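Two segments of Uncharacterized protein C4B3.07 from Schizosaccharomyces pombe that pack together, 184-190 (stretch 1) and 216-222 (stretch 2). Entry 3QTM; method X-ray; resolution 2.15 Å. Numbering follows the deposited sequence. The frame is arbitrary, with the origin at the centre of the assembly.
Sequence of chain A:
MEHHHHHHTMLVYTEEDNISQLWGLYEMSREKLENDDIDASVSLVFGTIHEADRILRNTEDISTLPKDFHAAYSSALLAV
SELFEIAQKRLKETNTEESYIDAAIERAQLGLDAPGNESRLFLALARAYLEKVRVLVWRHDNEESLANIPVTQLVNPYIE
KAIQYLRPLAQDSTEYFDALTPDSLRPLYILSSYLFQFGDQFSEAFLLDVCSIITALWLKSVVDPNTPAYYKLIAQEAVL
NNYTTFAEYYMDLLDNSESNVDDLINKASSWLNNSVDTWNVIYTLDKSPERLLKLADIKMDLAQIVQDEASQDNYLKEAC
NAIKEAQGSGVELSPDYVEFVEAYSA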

# COMPACT_ATOMS: atom_id res chain seq x y z
N SER A 184 5.82 -4.19 -2.70
CA SER A 184 5.09 -5.21 -1.95
C SER A 184 3.99 -4.60 -1.08
O SER A 184 3.10 -5.31 -0.64
CB SER A 184 6.02 -6.05 -1.08
OG SER A 184 6.28 -5.38 0.13
N LEU A 185 4.05 -3.30 -0.82
CA LEU A 185 3.01 -2.67 -0.02
C LEU A 185 1.88 -2.10 -0.85
O LEU A 185 1.00 -1.44 -0.31
CB LEU A 185 3.57 -1.59 0.89
CG LEU A 185 4.54 -2.05 1.98
CD1 LEU A 185 5.07 -0.82 2.78
CD2 LEU A 185 3.84 -3.05 2.88
N ARG A 186 1.88 -2.33 -2.16
CA ARG A 186 0.79 -1.80 -2.99
C ARG A 186 -0.62 -2.21 -2.52
O ARG A 186 -1.54 -1.41 -2.61
CB ARG A 186 0.99 -2.13 -4.47
CG ARG A 186 1.77 -1.06 -5.22
CD ARG A 186 1.72 -1.26 -6.75
NE ARG A 186 2.47 -2.44 -7.18
CZ ARG A 186 1.92 -3.53 -7.70
NH1 ARG A 186 0.60 -3.60 -7.87
NH2 ARG A 186 2.69 -4.57 -8.06
N PRO A 187 -0.79 -3.45 -2.03
CA PRO A 187 -2.11 -3.81 -1.51
C PRO A 187 -2.57 -2.93 -0.35
O PRO A 187 -3.76 -2.94 -0.05
CB PRO A 187 -1.92 -5.26 -1.03
CG PRO A 187 -0.80 -5.78 -1.88
CD PRO A 187 0.13 -4.60 -2.03
N LEU A 188 -1.67 -2.19 0.29
CA LEU A 188 -2.10 -1.28 1.35
C LEU A 188 -3.07 -0.23 0.79
O LEU A 188 -3.91 0.28 1.52
CB LEU A 188 -0.92 -0.58 2.04
CG LEU A 188 -0.01 -1.47 2.89
CD1 LEU A 188 0.94 -0.61 3.68
CD2 LEU A 188 -0.84 -2.35 3.83
N TYR A 189 -2.98 0.07 -0.50
CA TYR A 189 -3.93 0.99 -1.12
C TYR A 189 -5.35 0.45 -0.98
O TYR A 189 -6.29 1.22 -0.79
CB TYR A 189 -3.65 1.22 -2.62
CG TYR A 189 -2.27 1.75 -2.97
CD1 TYR A 189 -1.73 2.87 -2.32
CD2 TYR A 189 -1.51 1.15 -3.98
CE1 TYR A 189 -0.46 3.35 -2.67
CE2 TYR A 189 -0.25 1.62 -4.32
CZ TYR A 189 0.27 2.72 -3.66
OH TYR A 189 1.53 3.18 -4.03
N ILE A 190 -5.51 -0.87 -1.07
CA ILE A 190 -6.83 -1.48 -0.94
C ILE A 190 -7.38 -1.18 0.44
O ILE A 190 -8.55 -0.84 0.58
CB ILE A 190 -6.76 -3.01 -1.13
CG1 ILE A 190 -6.25 -3.34 -2.54
CG2 ILE A 190 -8.13 -3.65 -0.84
CD1 ILE A 190 -5.76 -4.75 -2.70
N ALA A 216 3.29 3.59 9.22
CA ALA A 216 4.54 3.06 9.73
C ALA A 216 5.16 2.09 8.72
O ALA A 216 6.38 2.05 8.56
CB ALA A 216 4.33 2.38 11.09
N LEU A 217 4.32 1.31 8.05
CA LEU A 217 4.81 0.32 7.08
C LEU A 217 5.46 0.98 5.85
O LEU A 217 6.56 0.60 5.44
CB LEU A 217 3.69 -0.65 6.67
CG LEU A 217 3.27 -1.65 7.77
CD1 LEU A 217 2.11 -2.51 7.33
CD2 LEU A 217 4.43 -2.53 8.24
N TRP A 218 4.79 1.95 5.26
CA TRP A 218 5.37 2.63 4.11
C TRP A 218 6.72 3.22 4.49
O TRP A 218 7.70 3.05 3.77
CB TRP A 218 4.44 3.73 3.58
CG TRP A 218 3.28 3.23 2.76
CD1 TRP A 218 1.96 3.25 3.12
CD2 TRP A 218 3.34 2.65 1.45
NE1 TRP A 218 1.19 2.71 2.12
CE2 TRP A 218 2.01 2.34 1.08
CE3 TRP A 218 4.37 2.37 0.55
CZ2 TRP A 218 1.69 1.76 -0.15
CZ3 TRP A 218 4.05 1.78 -0.67
CH2 TRP A 218 2.72 1.49 -1.02
N LEU A 219 6.76 3.87 5.65
CA LEU A 219 8.00 4.48 6.11
C LEU A 219 9.08 3.44 6.32
O LEU A 219 10.22 3.64 5.93
CB LEU A 219 7.77 5.28 7.40
CG LEU A 219 6.96 6.57 7.25
CD1 LEU A 219 6.58 7.16 8.61
CD2 LEU A 219 7.75 7.58 6.42
N LYS A 220 8.73 2.31 6.93
CA LYS A 220 9.74 1.29 7.18
C LYS A 220 10.33 0.72 5.89
O LYS A 220 11.49 0.31 5.85
CB LYS A 220 9.20 0.17 8.07
CG LYS A 220 10.30 -0.81 8.52
CD LYS A 220 9.80 -1.87 9.50
CE LYS A 220 8.93 -1.24 10.57
NZ LYS A 220 9.13 -1.86 11.90
N SER A 221 9.54 0.69 4.82
CA SER A 221 10.00 0.08 3.57
C SER A 221 11.16 0.87 2.94
O SER A 221 11.78 0.41 1.99
CB SER A 221 8.86 -0.07 2.56
OG SER A 221 8.52 1.16 1.97
N VAL A 222 11.44 2.05 3.47
CA VAL A 222 12.46 2.92 2.90
C VAL A 222 13.28 3.65 3.97
O VAL A 222 13.87 4.69 3.68
CB VAL A 222 11.83 3.94 1.90
CG1 VAL A 222 11.17 3.22 0.74
CG2 VAL A 222 10.83 4.84 2.60

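The contact between the two segments is apolar and aromatic, burying 331 Å² in total, and no hydrogen bond crosses it. W218 contributes the largest share. Its CA-to-CB bond points sideways, but with chi1 at -78° the indole reaches the other segment, and two leucines pack over one of its faces. CB of L185 lies 3.8 Å from the centroid of the six-membered ring of W218, only 13° off the ring normal, while CD1 of L188 sits 4.0 Å from the centroid of the five-membered ring, 26° off the normal. Both are CH-pi contacts.

The aromatic pair is looser. The rings of Y189 and W218 are inclined by 30° and slid apart, with 5.3 Å between the centroid of Y189 and that of the six-membered ring of W218, so they barely overlap; CE1 of Y189 nevertheless approaches CZ2 of W218 to 3.7 Å.

Aliphatic packing completes the contact. CD1 of L185 and CD1 of L188 each lie 4.1 Å from CB of L217, and CD1 of L185 also meets CB of S221 at 3.9 Å.

Within each segment, local hydrogen bonds hold the chain. L188 N donates to L185 O (2.8 Å) in a type I turn from L185 to L188, and the CA-to-CB bonds of both leucines point toward the other segment; S221 OG donates to W218 O (2.7 Å).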